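Cystalysin (Treponema denticola, PDB 1C7N) is a pyridoxal-5'-phosphate-binding protein of the class I and II aminotransferase family, with the large mixed-sheet domain of that fold. Local coordinates at residues Lys229-Thr234 / Ser248-Lys253; Trp91-Ala96 / Asp256-Phe261. All coordinates share one frame; numbering follows the deposited sequence.

Contact 1: residues Lys229-Thr234 / Ser248-Lys253; sequences KTITFT and SNIIIK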
# COMPACT_ATOMS: atom_id res chain seq x y z
N LYS A 229 -12.48 -22.51 7.23
CA LYS A 229 -13.30 -21.33 6.98
C LYS A 229 -12.86 -20.12 7.80
O LYS A 229 -13.67 -19.27 8.17
CB LYS A 229 -14.78 -21.63 7.23
CG LYS A 229 -15.15 -21.99 8.66
CD LYS A 229 -16.67 -22.11 8.76
CE LYS A 229 -17.14 -22.35 10.18
NZ LYS A 229 -18.63 -22.27 10.26
N THR A 230 -11.56 -20.04 8.06
CA THR A 230 -11.00 -18.93 8.83
C THR A 230 -10.01 -18.10 8.01
O THR A 230 -9.29 -18.61 7.16
CB THR A 230 -10.24 -19.44 10.08
OG1 THR A 230 -11.14 -20.15 10.94
CG2 THR A 230 -9.61 -18.27 10.85
N ILE A 231 -10.00 -16.80 8.28
CA ILE A 231 -9.08 -15.86 7.66
C ILE A 231 -8.36 -15.27 8.86
O ILE A 231 -9.00 -14.65 9.71
CB ILE A 231 -9.79 -14.72 6.91
CG1 ILE A 231 -10.45 -15.24 5.63
CG2 ILE A 231 -8.78 -13.62 6.58
CD1 ILE A 231 -11.27 -14.18 4.89
N THR A 232 -7.05 -15.47 8.95
CA THR A 232 -6.29 -14.95 10.08
C THR A 232 -5.38 -13.82 9.64
O THR A 232 -4.54 -13.99 8.75
CB THR A 232 -5.44 -16.06 10.74
OG1 THR A 232 -6.30 -17.09 11.26
CG2 THR A 232 -4.61 -15.49 11.88
N PHE A 233 -5.55 -12.66 10.27
CA PHE A 233 -4.75 -11.48 9.95
C PHE A 233 -3.54 -11.36 10.86
O PHE A 233 -3.67 -11.32 12.08
CB PHE A 233 -5.59 -10.20 10.08
CG PHE A 233 -6.93 -10.27 9.41
CD1 PHE A 233 -8.02 -10.86 10.06
CD2 PHE A 233 -7.12 -9.74 8.14
CE1 PHE A 233 -9.27 -10.92 9.45
CE2 PHE A 233 -8.38 -9.80 7.52
CZ PHE A 233 -9.45 -10.39 8.18
N THR A 234 -2.35 -11.33 10.27
CA THR A 234 -1.12 -11.18 11.05
C THR A 234 -0.23 -10.18 10.35
O THR A 234 -0.44 -9.85 9.18
CB THR A 234 -0.32 -12.50 11.18
OG1 THR A 234 0.43 -12.72 9.97
CG2 THR A 234 -1.24 -13.68 11.43
N SER A 248 1.47 -6.81 5.45
CA SER A 248 0.73 -7.75 6.29
C SER A 248 0.74 -9.16 5.70
O SER A 248 0.85 -9.34 4.48
CB SER A 248 -0.72 -7.29 6.44
OG SER A 248 -0.78 -5.94 6.86
N ASN A 249 0.63 -10.15 6.57
CA ASN A 249 0.60 -11.54 6.14
C ASN A 249 -0.75 -12.15 6.53
O ASN A 249 -0.93 -12.63 7.65
CB ASN A 249 1.73 -12.32 6.79
CG ASN A 249 3.08 -11.90 6.27
OD1 ASN A 249 3.34 -11.96 5.06
ND2 ASN A 249 3.95 -11.45 7.17
N ILE A 250 -1.69 -12.10 5.59
CA ILE A 250 -3.02 -12.64 5.82
C ILE A 250 -2.97 -14.11 5.46
O ILE A 250 -2.66 -14.47 4.32
CB ILE A 250 -4.06 -11.91 4.94
CG1 ILE A 250 -3.77 -10.41 4.92
CG2 ILE A 250 -5.46 -12.14 5.50
CD1 ILE A 250 -3.84 -9.75 6.30
N ILE A 251 -3.27 -14.97 6.44
CA ILE A 251 -3.22 -16.41 6.22
C ILE A 251 -4.59 -17.01 5.95
O ILE A 251 -5.51 -16.91 6.77
CB ILE A 251 -2.59 -17.12 7.44
CG1 ILE A 251 -1.30 -16.41 7.85
CG2 ILE A 251 -2.30 -18.58 7.11
CD1 ILE A 251 -0.27 -16.31 6.72
N ILE A 252 -4.71 -17.66 4.79
CA ILE A 252 -5.96 -18.29 4.37
C ILE A 252 -5.70 -19.68 3.80
O ILE A 252 -5.17 -19.82 2.70
CB ILE A 252 -6.67 -17.44 3.30
CG1 ILE A 252 -6.76 -15.98 3.77
CG2 ILE A 252 -8.07 -17.98 3.04
CD1 ILE A 252 -7.31 -15.04 2.72
N LYS A 253 -6.07 -20.70 4.56
CA LYS A 253 -5.88 -22.10 4.15
C LYS A 253 -6.73 -22.54 2.96
O LYS A 253 -6.22 -23.18 2.03
CB LYS A 253 -6.18 -23.02 5.33
CG LYS A 253 -6.17 -24.51 4.98
CD LYS A 253 -6.75 -25.34 6.11
CE LYS A 253 -6.60 -26.83 5.84
NZ LYS A 253 -7.36 -27.67 6.81
O HOH W 1 -6.98 -20.00 7.30
O HOH W 2 2.96 -11.42 9.71

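Contact 2: residues Trp91-Ala96 / Asp256-Phe261; sequences WIINTA and DIRERF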
# COMPACT_ATOMS: atom_id res chain seq x y z
N TRP A 91 -0.42 -20.22 1.54
CA TRP A 91 -1.55 -19.79 2.36
C TRP A 91 -1.44 -18.29 2.65
O TRP A 91 -2.42 -17.65 3.05
CB TRP A 91 -1.54 -20.50 3.72
CG TRP A 91 -1.94 -21.93 3.72
CD1 TRP A 91 -1.97 -22.79 2.66
CD2 TRP A 91 -2.31 -22.70 4.87
NE1 TRP A 91 -2.34 -24.05 3.08
CE2 TRP A 91 -2.55 -24.02 4.43
CE3 TRP A 91 -2.46 -22.40 6.23
CZ2 TRP A 91 -2.93 -25.04 5.31
CZ3 TRP A 91 -2.85 -23.41 7.11
CH2 TRP A 91 -3.08 -24.72 6.64
N ILE A 92 -0.25 -17.73 2.44
CA ILE A 92 0.03 -16.33 2.72
C ILE A 92 -0.35 -15.33 1.63
O ILE A 92 0.19 -15.37 0.53
CB ILE A 92 1.53 -16.12 3.01
CG1 ILE A 92 1.99 -17.05 4.13
CG2 ILE A 92 1.79 -14.66 3.43
CD1 ILE A 92 3.49 -17.09 4.31
N ILE A 93 -1.28 -14.43 1.95
CA ILE A 93 -1.70 -13.38 1.01
C ILE A 93 -1.31 -12.04 1.65
O ILE A 93 -1.59 -11.80 2.83
CB ILE A 93 -3.22 -13.41 0.76
CG1 ILE A 93 -3.63 -14.77 0.18
CG2 ILE A 93 -3.61 -12.28 -0.19
CD1 ILE A 93 -2.92 -15.12 -1.12
N ASN A 94 -0.67 -11.17 0.87
CA ASN A 94 -0.21 -9.88 1.39
C ASN A 94 -1.11 -8.68 1.11
O ASN A 94 -1.72 -8.58 0.04
CB ASN A 94 1.19 -9.57 0.85
CG ASN A 94 2.20 -10.64 1.21
OD1 ASN A 94 2.85 -11.22 0.34
ND2 ASN A 94 2.36 -10.90 2.51
N THR A 95 -1.18 -7.78 2.08
CA THR A 95 -1.95 -6.55 1.97
C THR A 95 -1.14 -5.48 2.67
O THR A 95 -0.28 -5.78 3.50
CB THR A 95 -3.32 -6.65 2.66
OG1 THR A 95 -3.14 -6.89 4.06
CG2 THR A 95 -4.15 -7.78 2.05
N ALA A 96 -1.39 -4.22 2.32
CA ALA A 96 -0.68 -3.11 2.94
C ALA A 96 -1.45 -2.73 4.20
O ALA A 96 -2.14 -1.72 4.23
CB ALA A 96 -0.60 -1.93 1.99
N ASP A 256 -10.45 -21.70 -2.10
CA ASP A 256 -11.60 -20.94 -2.58
C ASP A 256 -11.70 -19.59 -1.89
O ASP A 256 -11.87 -18.57 -2.55
CB ASP A 256 -12.89 -21.74 -2.35
CG ASP A 256 -13.10 -22.82 -3.39
OD1 ASP A 256 -12.16 -23.61 -3.63
OD2 ASP A 256 -14.21 -22.88 -3.96
N ILE A 257 -11.59 -19.60 -0.57
CA ILE A 257 -11.65 -18.35 0.19
C ILE A 257 -10.43 -17.49 -0.13
O ILE A 257 -10.55 -16.28 -0.31
CB ILE A 257 -11.68 -18.62 1.71
CG1 ILE A 257 -13.00 -19.31 2.09
CG2 ILE A 257 -11.52 -17.32 2.47
CD1 ILE A 257 -13.07 -19.75 3.55
N ARG A 258 -9.27 -18.12 -0.20
CA ARG A 258 -8.03 -17.41 -0.49
C ARG A 258 -8.12 -16.70 -1.84
O ARG A 258 -7.78 -15.52 -1.96
CB ARG A 258 -6.84 -18.37 -0.48
CG ARG A 258 -5.49 -17.69 -0.65
CD ARG A 258 -4.34 -18.64 -0.31
NE ARG A 258 -4.25 -19.78 -1.22
CZ ARG A 258 -4.35 -21.05 -0.85
NH1 ARG A 258 -4.55 -21.36 0.43
NH2 ARG A 258 -4.23 -22.02 -1.74
N GLU A 259 -8.57 -17.42 -2.86
CA GLU A 259 -8.68 -16.85 -4.19
C GLU A 259 -9.74 -15.76 -4.30
O GLU A 259 -9.64 -14.88 -5.14
CB GLU A 259 -8.94 -17.97 -5.22
CG GLU A 259 -7.68 -18.80 -5.51
CD GLU A 259 -7.96 -20.09 -6.27
OE1 GLU A 259 -8.71 -20.05 -7.27
OE2 GLU A 259 -7.42 -21.13 -5.86
N ARG A 260 -10.76 -15.81 -3.44
CA ARG A 260 -11.80 -14.79 -3.45
C ARG A 260 -11.28 -13.52 -2.77
O ARG A 260 -11.59 -12.40 -3.20
CB ARG A 260 -13.06 -15.27 -2.72
CG ARG A 260 -13.90 -16.29 -3.49
CD ARG A 260 -15.38 -15.91 -3.47
NE ARG A 260 -15.98 -15.96 -2.15
CZ ARG A 260 -17.11 -15.34 -1.82
NH1 ARG A 260 -17.75 -14.60 -2.72
NH2 ARG A 260 -17.61 -15.44 -0.60
N PHE A 261 -10.52 -13.71 -1.71
CA PHE A 261 -9.93 -12.59 -0.97
C PHE A 261 -8.95 -11.87 -1.88
O PHE A 261 -8.89 -10.64 -1.92
CB PHE A 261 -9.20 -13.13 0.27
CG PHE A 261 -8.58 -12.05 1.12
CD1 PHE A 261 -9.32 -11.41 2.10
CD2 PHE A 261 -7.25 -11.69 0.93
CE1 PHE A 261 -8.74 -10.41 2.89
CE2 PHE A 261 -6.66 -10.70 1.71
CZ PHE A 261 -7.41 -10.06 2.69

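Contact 1: residues Lys229-Thr234 / Ser248-Lys253
The carbonyl O of Asn249 is gripped twice by Thr234. OG1 of Thr234 donates to it over 2.7 Å, in the carbonyl plane and on a lone pair. The backbone N of Thr234 comes from above that plane, in a longer, bent bond of 3.3 Å. The hydroxyl reaches this site because OG1 stands between the backbone N and the carbonyl carbon (chi1 79°). Water 2 joins the same OG1 to Asn249 ND2, while Asn249 OD1 bonds to Tyr71. Further along, Thr232 and Ile251 form an antiparallel hydrogen-bonded pair. The bond from Thr232 N to Ile251 O is nearly straight, 175° at the hydrogen. Water 1 accepts from Lys253 N and probably also bonds to Thr230 O. On the face carrying Phe233 and Ile250, CD1 of Ile250 lies 3.8 Å from CD2 of Phe233. CG2 of Ile250 meets CG2 of Ile231, also at 3.8 Å. CG2 of Ile231 lies above one face of the Phe233 ring, offset toward its rim. Helices 98-109 and 255-267 pack here. The pairing joins two inner strands of the large sheet, and Ser248 touches pyridoxal-5'-phosphate. Buried Asn249 O thus has a short hydroxyl bond beside its long, bent bond from Thr234 N.

Contact 2: residues Trp91-Ala96 / Asp256-Phe261
Strand 92-95 and the helical segment 256-261 run nearly parallel, 19° apart, with their axes 9.9 Å from each other at closest approach. Ile93 is central to the contact, and its branches meet two helix residues. CG1 of Ile93 lies 3.6 Å from CG of Arg258, and its CD1 also packs on the aliphatic CG and CD of that arginine. CG2 of Ile93 turns instead to the ring of Phe261, in plane with it at the edge, 3.9 Å from CD2. CB of Phe261 points toward the strand, and CG is anti to the backbone N (chi1 -179°). This is a helix packed on one face of the large mixed sheet of the aminotransferase fold, at the edge strand within this chain. Thr95 adds its CG2 methyl near the plane of the same ring, 3.9 Å from CE2 of Phe261, while its OG1 bonds to Gly97 O. At the other end the Arg258 chain bends at chi3 (64°). Its NH1 lies 3.7 Å from CD1 of Trp91, and the guanidinium and indole planes are only 12° apart. The same NH1 donates to Ile252 O.

Overall arrangement
From the N terminus, after three helices, the chain lays down 91-96, the first strand of the large sheet and an outermost one within this chain. It then builds much of the sheet before reaching 229-234. A short excursion with helix 237-240 leads back to 248-253, and contact 1 closes this loop. The chain passes almost directly into helix 255-267, whose first turns close the much longer loop of contact 2. The shorter loop thus lies wholly within the longer one. Strand 248-251 sits between the other two strands, and Ile250 O probably accepts a hydrogen bond from Ile93 N. Contact 1 therefore joins strands within the sheet, while contact 2 fastens its edge to a helix.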